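Local coordinates for type IV pilus assembly protein PilF (Thermus thermophilus HB8, PDB 5OIU) that binds ATP with magnesium as a hexameric AAA+ motor ATPase and powers the assembly of type IV pili, at residues R276-V281 against L385-E390; N188-Q191 against G197-F200; Q9-Q14 against P48-P53. All blocks are in the same frame, centred on the assembly; numbering follows the deposited sequence.

Interaction 1. Residues R276-V281 against L385-E390; sequences RLVRRV and LARTIE. With ATP (adenosine-5'-triphosphate), chain Q.
Arg387, in the last turn of helix 381-387, lies across the backbone of strand 269-281 and meets Arg276, Leu277 and Val278 in turn. Its chain, bent at chi2 and again at chi3, folds back over the strand, with CB of Arg387 packing on CB of Arg276 at 4.0 Å. Further along, CG of Arg387 rests 3.8 Å from CG1 of Val278, and the carbonyl oxygen of Leu277 lies at the guanidinium edge, near its plane. There NH1 of Arg387 gives Leu277 O a weak hydrogen bond of 3.3 Å (153° at the hydrogen), while the same NH1 is held more firmly by a salt bridge to Glu383, which also pairs with Arg279. Arg276 leaves the strand toward the helix end, and its kink at chi2 (-61°) carries NE to 3.4 Å from Arg387 O; its NH2 is hydrogen-bonded to Asn246 O. The two guanidinium planes are nearly coplanar, 15° apart, yet NE of Arg276 and NE of Arg387 stay 6.2 Å apart. With an alanine in place of Arg276, Asn246 O would probably lose this donor and a gap would probably open beside the Arg387 backbone. Leu277 points away from the helix, into the nucleotide pocket, where its CD1 lies 3.3 Å from O4' of ATP and its CD2 packs against the adenine. Strand 269-281 thus carries ATP on one side and the C-terminal helix on the other; strand 328-336 runs antiparallel beside it, Arg276 leans on Leu366 of helix 366-374, and Thr235 of a neighbouring subunit packs on Arg387.

Interaction 2. Residues N188-Q191 against G197-F200; sequences NQTQ and GLTF
Thr190 and Leu198 meet methyl to methyl, their side chains crossing at about a right angle. A Thr190 chi1 of -68° places OG1 beside the backbone nitrogen and leaves CG2 anti to it, turned forward to Leu198, whose CD2 it approaches at 4.0 Å. The leucine, its CG likewise anti to the nitrogen (chi1 -165°), reaches back across the bend of the chain, and the same CD2 also lies 3.7 Å from the carbonyl oxygen of Gln191. One methyl therefore bridges a side chain and a main-chain group. Gln191 itself points away from the loop and is tied by OE1 to the backbone nitrogen of Val180. The segments belong to the link between strand 188-191, the outermost strand, within this chain, of the mixed sheet of the P-loop domain, and helix 200-206; Leu198 is the centre of an inverse gamma turn, and Thr199 is the N-cap of that helix. Polar and apolar duties are divided on Thr190: OG1 is hydrogen-bonded to Pro100 O of a neighbouring subunit, leaving CG2 for the leucine. The contact is thus methyl packing with little directional preference, whereas the directional bonds here go both to the same chain, at Val180 and Glu177, and to that neighbouring subunit.

Interaction 3. Residues Q9-Q14 against P48-P53; sequences QKFVKQ and PYSTLP
Tyr49 reaches from strand 45-52 toward helix 6-22 and sets its OH 3.9 Å from CG of Gln14. The two side chains cross at about a right angle, and the touch is made by this aliphatic carbon of Gln14; Val15 and Glu18 of the same helix flank the ring as well. Ser50 comes next, its OG lying 4.0 Å from CE1 of Phe11, at the edge of the phenylalanine ring and near its plane. Tyr49 and Ser50 both face Val38 of strand 36-42 in a classic beta bulge, and both point toward the helix. Here helix 6-22 lies against an edge strand of the antiparallel sheet of the N-terminal part of the chain; the axes of the two local segments run antiparallel, at 173°, and are 11.8 Å apart at closest approach. Leu52 turns back to the helix and covers one face of Phe11: CD2 sits 4.2 Å from the ring centroid, 13° off the normal, a CH-pi contact, while CD1 packs at 3.4 Å on CE1. Phe11 holds CG anti to its backbone N (chi1 177°), which sends the ring out to meet the leucine coming from the opposite direction.

How the interactions relate
Along the chain the contacts come in series: interaction 3 closes first, then interaction 2, then interaction 1. Their centres form a nearly even triangle, 33 to 35 Å apart, and the nearest atoms of any two are at least about 17 Å from each other. Interactions 1 and 2 both reach the seven-stranded mixed sheet, on opposite sides of the chain's centre: strand 188-191 is at one edge within this chain, and strand 269-281 lies next to the other. Interaction 3 joins helix 6-22 to strand 45-52 of the separate antiparallel sheet. The contacts thus fall in two parts of the chain, with ATP met at interaction 1 and two different neighbouring subunits, one at interaction 1, another at interaction 2.

Interaction 1. Residues R276-V281 against L385-E390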
# COMPACT_ATOMS: atom_id res chain seq x y z
N ARG C 276 -24.64 -17.60 6.28
CA ARG C 276 -25.58 -17.59 5.16
C ARG C 276 -26.85 -18.34 5.56
O ARG C 276 -26.82 -19.25 6.40
CB ARG C 276 -25.00 -18.25 3.90
CG ARG C 276 -23.74 -17.63 3.41
CD ARG C 276 -23.98 -16.18 3.04
NE ARG C 276 -22.87 -15.72 2.21
CZ ARG C 276 -21.71 -15.29 2.70
NH1 ARG C 276 -21.53 -15.23 4.03
NH2 ARG C 276 -20.75 -14.92 1.87
N LEU C 277 -27.95 -18.01 4.90
CA LEU C 277 -29.15 -18.83 4.99
C LEU C 277 -29.33 -19.66 3.71
O LEU C 277 -29.31 -19.11 2.60
CB LEU C 277 -30.37 -17.95 5.27
CG LEU C 277 -30.41 -17.22 6.63
CD1 LEU C 277 -31.77 -16.57 6.87
CD2 LEU C 277 -30.08 -18.15 7.79
N VAL C 278 -29.46 -20.98 3.87
CA VAL C 278 -29.78 -21.88 2.77
C VAL C 278 -31.21 -22.37 2.95
O VAL C 278 -31.74 -22.41 4.06
CB VAL C 278 -28.86 -23.12 2.64
CG1 VAL C 278 -27.41 -22.74 2.50
CG2 VAL C 278 -29.07 -24.05 3.79
N ARG C 279 -31.82 -22.75 1.84
CA ARG C 279 -33.16 -23.29 1.88
C ARG C 279 -33.13 -24.74 2.33
O ARG C 279 -32.20 -25.50 2.01
CB ARG C 279 -33.84 -23.16 0.52
CG ARG C 279 -34.29 -21.76 0.22
CD ARG C 279 -35.17 -21.73 -0.99
NE ARG C 279 -34.42 -22.13 -2.17
CZ ARG C 279 -34.97 -22.46 -3.34
NH1 ARG C 279 -36.29 -22.45 -3.50
NH2 ARG C 279 -34.18 -22.80 -4.35
N ARG C 280 -34.16 -25.12 3.06
CA ARG C 280 -34.22 -26.38 3.78
C ARG C 280 -35.08 -27.38 3.01
O ARG C 280 -36.22 -27.08 2.65
CB ARG C 280 -34.80 -26.12 5.16
CG ARG C 280 -34.76 -27.29 6.07
CD ARG C 280 -35.06 -26.84 7.47
NE ARG C 280 -34.75 -27.89 8.42
CZ ARG C 280 -34.78 -27.73 9.73
NH1 ARG C 280 -35.10 -26.54 10.25
NH2 ARG C 280 -34.47 -28.75 10.52
N VAL C 281 -34.53 -28.58 2.76
CA VAL C 281 -35.25 -29.58 1.98
C VAL C 281 -36.54 -29.98 2.69
O VAL C 281 -36.53 -30.27 3.89
CB VAL C 281 -34.36 -30.81 1.74
CG1 VAL C 281 -35.17 -31.93 1.11
CG2 VAL C 281 -33.15 -30.45 0.87
N LEU C 385 -23.72 -24.48 -2.78
CA LEU C 385 -22.91 -23.86 -3.82
C LEU C 385 -23.40 -22.47 -4.17
O LEU C 385 -22.60 -21.57 -4.44
CB LEU C 385 -22.90 -24.73 -5.07
CG LEU C 385 -22.43 -26.15 -4.82
CD1 LEU C 385 -22.45 -26.93 -6.13
CD2 LEU C 385 -21.04 -26.12 -4.22
N ALA C 386 -24.72 -22.27 -4.18
CA ALA C 386 -25.26 -20.95 -4.46
C ALA C 386 -24.71 -19.91 -3.49
O ALA C 386 -24.28 -18.82 -3.89
CB ALA C 386 -26.79 -20.98 -4.40
N ARG C 387 -24.69 -20.25 -2.19
CA ARG C 387 -24.39 -19.31 -1.12
C ARG C 387 -22.91 -19.03 -0.96
O ARG C 387 -22.56 -18.14 -0.18
CB ARG C 387 -24.93 -19.84 0.21
CG ARG C 387 -26.42 -19.72 0.42
CD ARG C 387 -26.91 -18.30 0.17
NE ARG C 387 -27.40 -18.20 -1.19
CZ ARG C 387 -28.54 -18.73 -1.60
NH1 ARG C 387 -29.31 -19.38 -0.73
NH2 ARG C 387 -28.91 -18.61 -2.88
N THR C 388 -22.04 -19.73 -1.66
CA THR C 388 -20.64 -19.72 -1.27
C THR C 388 -19.73 -19.48 -2.45
O THR C 388 -18.68 -20.12 -2.57
CB THR C 388 -20.26 -21.02 -0.58
OG1 THR C 388 -20.52 -22.13 -1.46
CG2 THR C 388 -21.03 -21.19 0.73
N ILE C 389 -20.09 -18.56 -3.34
CA ILE C 389 -19.21 -18.19 -4.45
C ILE C 389 -18.45 -16.92 -4.08
O ILE C 389 -18.99 -15.81 -4.10
CB ILE C 389 -19.98 -18.02 -5.76
CG1 ILE C 389 -20.94 -19.18 -5.95
CG2 ILE C 389 -19.01 -18.03 -6.92
CD1 ILE C 389 -21.65 -19.09 -7.25
N GLU C 390 -17.17 -17.09 -3.77
CA GLU C 390 -16.28 -15.99 -3.50
C GLU C 390 -15.51 -15.62 -4.78
O GLU C 390 -15.91 -14.72 -5.52
CB GLU C 390 -15.32 -16.35 -2.36
CG GLU C 390 -14.49 -15.18 -1.80
CD GLU C 390 -15.31 -13.90 -1.51
OE1 GLU C 390 -14.75 -12.79 -1.70
OE2 GLU C 390 -16.48 -14.00 -1.08
PG ATP Q . -30.30 -7.23 7.72
O1G ATP Q . -29.23 -7.36 6.65
O2G ATP Q . -29.82 -6.58 9.00
O3G ATP Q . -31.61 -6.66 7.24
PB ATP Q . -30.01 -9.77 9.04
O1B ATP Q . -28.72 -10.17 8.38
O2B ATP Q . -30.03 -9.22 10.45
O3B ATP Q . -30.79 -8.73 8.09
PA ATP Q . -32.25 -11.16 10.05
O1A ATP Q . -31.98 -11.67 11.44
O2A ATP Q . -33.01 -9.87 9.89
O3A ATP Q . -30.95 -11.07 9.09
O5' ATP Q . -33.07 -12.36 9.36
C5' ATP Q . -33.57 -12.27 8.03
C4' ATP Q . -34.67 -13.33 7.92
O4' ATP Q . -34.12 -14.64 8.05
C3' ATP Q . -35.68 -13.14 9.03
O3' ATP Q . -36.96 -13.33 8.39
C2' ATP Q . -35.30 -14.23 10.04
O2' ATP Q . -36.38 -14.66 10.88
C1' ATP Q . -34.71 -15.33 9.15
N9 ATP Q . -33.65 -16.11 9.81
C8 ATP Q . -32.58 -15.58 10.45
N7 ATP Q . -31.78 -16.56 10.95
C5 ATP Q . -32.34 -17.74 10.64
C6 ATP Q . -32.00 -19.16 10.88
N6 ATP Q . -30.89 -19.52 11.57
N1 ATP Q . -32.84 -20.10 10.39
C2 ATP Q . -33.95 -19.75 9.71
N3 ATP Q . -34.32 -18.48 9.45
C4 ATP Q . -33.57 -17.44 9.89

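Interaction 2. Residues N188-Q191 against G197-F200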
# COMPACT_ATOMS: atom_id res chain seq x y z
N ASN C 188 -31.35 -3.11 27.71
CA ASN C 188 -31.69 -1.72 27.42
C ASN C 188 -31.42 -1.45 25.95
O ASN C 188 -30.31 -1.68 25.46
CB ASN C 188 -30.88 -0.75 28.28
CG ASN C 188 -30.92 -1.10 29.74
OD1 ASN C 188 -29.91 -1.49 30.34
ND2 ASN C 188 -32.10 -0.98 30.33
N GLN C 189 -32.43 -0.95 25.24
CA GLN C 189 -32.28 -0.75 23.81
C GLN C 189 -32.51 0.70 23.44
O GLN C 189 -33.40 1.37 23.99
CB GLN C 189 -33.23 -1.67 23.05
CG GLN C 189 -32.99 -3.13 23.32
CD GLN C 189 -33.98 -4.03 22.60
OE1 GLN C 189 -35.02 -4.39 23.15
NE2 GLN C 189 -33.65 -4.41 21.37
N THR C 190 -31.70 1.17 22.50
CA THR C 190 -31.66 2.56 22.05
C THR C 190 -31.64 2.55 20.53
O THR C 190 -30.84 1.82 19.93
CB THR C 190 -30.42 3.27 22.61
OG1 THR C 190 -30.55 3.39 24.03
CG2 THR C 190 -30.22 4.65 21.99
N GLN C 191 -32.52 3.33 19.92
CA GLN C 191 -32.67 3.38 18.47
C GLN C 191 -32.05 4.65 17.91
O GLN C 191 -32.21 5.73 18.50
CB GLN C 191 -34.13 3.33 18.06
CG GLN C 191 -34.31 3.17 16.60
CD GLN C 191 -35.73 2.81 16.25
OE1 GLN C 191 -36.14 1.64 16.31
NE2 GLN C 191 -36.51 3.83 15.91
N GLY C 197 -30.14 13.87 15.94
CA GLY C 197 -28.69 13.83 16.01
C GLY C 197 -28.13 12.61 16.71
O GLY C 197 -26.91 12.57 16.95
N LEU C 198 -28.97 11.63 17.05
CA LEU C 198 -28.58 10.41 17.76
C LEU C 198 -28.05 9.39 16.75
O LEU C 198 -28.70 8.42 16.37
CB LEU C 198 -29.76 9.84 18.55
CG LEU C 198 -29.35 8.78 19.58
CD1 LEU C 198 -28.17 9.26 20.41
CD2 LEU C 198 -30.51 8.38 20.47
N THR C 199 -26.81 9.62 16.33
CA THR C 199 -26.11 8.68 15.48
C THR C 199 -25.63 7.48 16.28
O THR C 199 -25.65 7.46 17.51
CB THR C 199 -24.90 9.35 14.83
OG1 THR C 199 -24.11 9.97 15.85
CG2 THR C 199 -25.35 10.38 13.79
N PHE C 200 -25.17 6.47 15.54
CA PHE C 200 -24.46 5.37 16.16
C PHE C 200 -23.35 5.90 17.05
O PHE C 200 -23.30 5.60 18.25
CB PHE C 200 -23.90 4.43 15.09
CG PHE C 200 -24.87 3.35 14.66
CD1 PHE C 200 -25.17 2.29 15.50
CD2 PHE C 200 -25.46 3.39 13.42
CE1 PHE C 200 -26.04 1.31 15.12
CE2 PHE C 200 -26.34 2.39 13.02
CZ PHE C 200 -26.63 1.35 13.88

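Interaction 3. Residues Q9-Q14 against P48-P53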
# COMPACT_ATOMS: atom_id res chain seq x y z
N GLN C 9 -49.95 6.56 -2.05
CA GLN C 9 -49.76 5.96 -0.73
C GLN C 9 -50.88 4.98 -0.41
O GLN C 9 -50.64 3.94 0.20
CB GLN C 9 -49.68 7.04 0.34
CG GLN C 9 -48.70 6.74 1.44
CD GLN C 9 -48.28 7.99 2.14
OE1 GLN C 9 -48.15 9.05 1.51
NE2 GLN C 9 -48.05 7.89 3.45
N LYS C 10 -52.10 5.32 -0.81
CA LYS C 10 -53.24 4.45 -0.57
C LYS C 10 -53.15 3.20 -1.43
O LYS C 10 -53.61 2.12 -1.01
CB LYS C 10 -54.53 5.22 -0.85
CG LYS C 10 -55.80 4.38 -0.87
CD LYS C 10 -57.04 5.24 -1.00
CE LYS C 10 -58.30 4.39 -1.02
NZ LYS C 10 -58.70 4.03 -2.40
N PHE C 11 -52.55 3.32 -2.61
CA PHE C 11 -52.38 2.15 -3.46
C PHE C 11 -51.38 1.17 -2.86
O PHE C 11 -51.66 -0.03 -2.74
CB PHE C 11 -51.95 2.58 -4.86
CG PHE C 11 -51.69 1.43 -5.77
CD1 PHE C 11 -52.74 0.80 -6.41
CD2 PHE C 11 -50.40 0.94 -5.95
CE1 PHE C 11 -52.53 -0.28 -7.24
CE2 PHE C 11 -50.17 -0.14 -6.76
CZ PHE C 11 -51.24 -0.75 -7.41
N VAL C 12 -50.19 1.67 -2.49
CA VAL C 12 -49.19 0.79 -1.91
C VAL C 12 -49.79 0.03 -0.74
O VAL C 12 -49.74 -1.20 -0.68
CB VAL C 12 -47.93 1.58 -1.50
CG1 VAL C 12 -46.90 0.68 -0.85
CG2 VAL C 12 -47.32 2.24 -2.71
N LYS C 13 -50.45 0.76 0.17
CA LYS C 13 -51.00 0.12 1.36
C LYS C 13 -52.05 -0.92 1.00
O LYS C 13 -52.24 -1.89 1.74
CB LYS C 13 -51.58 1.18 2.30
CG LYS C 13 -50.50 1.91 3.11
CD LYS C 13 -51.08 2.90 4.13
CE LYS C 13 -49.96 3.64 4.89
NZ LYS C 13 -50.47 4.71 5.81
N GLN C 14 -52.70 -0.77 -0.15
CA GLN C 14 -53.70 -1.76 -0.56
C GLN C 14 -53.05 -3.01 -1.13
O GLN C 14 -53.48 -4.13 -0.82
CB GLN C 14 -54.65 -1.15 -1.59
CG GLN C 14 -55.91 -1.99 -1.88
CD GLN C 14 -56.92 -1.25 -2.76
OE1 GLN C 14 -56.57 -0.32 -3.50
NE2 GLN C 14 -58.19 -1.66 -2.68
N PRO C 48 -51.72 -11.45 -12.54
CA PRO C 48 -51.98 -10.01 -12.69
C PRO C 48 -52.98 -9.54 -11.64
O PRO C 48 -54.12 -10.02 -11.57
CB PRO C 48 -52.56 -9.91 -14.11
CG PRO C 48 -53.26 -11.27 -14.31
CD PRO C 48 -52.42 -12.27 -13.55
N TYR C 49 -52.54 -8.61 -10.80
CA TYR C 49 -53.37 -7.98 -9.77
C TYR C 49 -54.15 -6.79 -10.32
O TYR C 49 -55.38 -6.74 -10.21
CB TYR C 49 -52.49 -7.52 -8.60
CG TYR C 49 -53.26 -6.76 -7.53
CD1 TYR C 49 -54.26 -7.38 -6.80
CD2 TYR C 49 -52.97 -5.43 -7.26
CE1 TYR C 49 -54.95 -6.70 -5.81
CE2 TYR C 49 -53.67 -4.74 -6.26
CZ TYR C 49 -54.66 -5.38 -5.55
OH TYR C 49 -55.39 -4.74 -4.58
N SER C 50 -53.43 -5.81 -10.89
CA SER C 50 -53.98 -4.51 -11.27
C SER C 50 -53.02 -3.83 -12.23
O SER C 50 -51.85 -4.21 -12.34
CB SER C 50 -54.24 -3.65 -10.03
OG SER C 50 -54.11 -2.27 -10.32
N THR C 51 -53.53 -2.82 -12.95
CA THR C 51 -52.70 -1.96 -13.78
C THR C 51 -52.91 -0.51 -13.39
O THR C 51 -53.95 -0.12 -12.86
CB THR C 51 -53.00 -2.08 -15.28
OG1 THR C 51 -54.21 -1.36 -15.56
CG2 THR C 51 -53.13 -3.52 -15.73
N LEU C 52 -51.89 0.30 -13.68
CA LEU C 52 -51.78 1.69 -13.32
C LEU C 52 -51.35 2.48 -14.54
O LEU C 52 -50.56 1.98 -15.35
CB LEU C 52 -50.75 1.89 -12.20
CG LEU C 52 -51.26 2.29 -10.82
CD1 LEU C 52 -52.22 1.25 -10.27
CD2 LEU C 52 -50.07 2.50 -9.90
N PRO C 53 -51.84 3.71 -14.71
CA PRO C 53 -51.35 4.54 -15.81
C PRO C 53 -49.93 5.00 -15.54
O PRO C 53 -49.55 5.26 -14.40
CB PRO C 53 -52.33 5.72 -15.83
CG PRO C 53 -52.88 5.76 -14.46
CD PRO C 53 -52.95 4.35 -13.99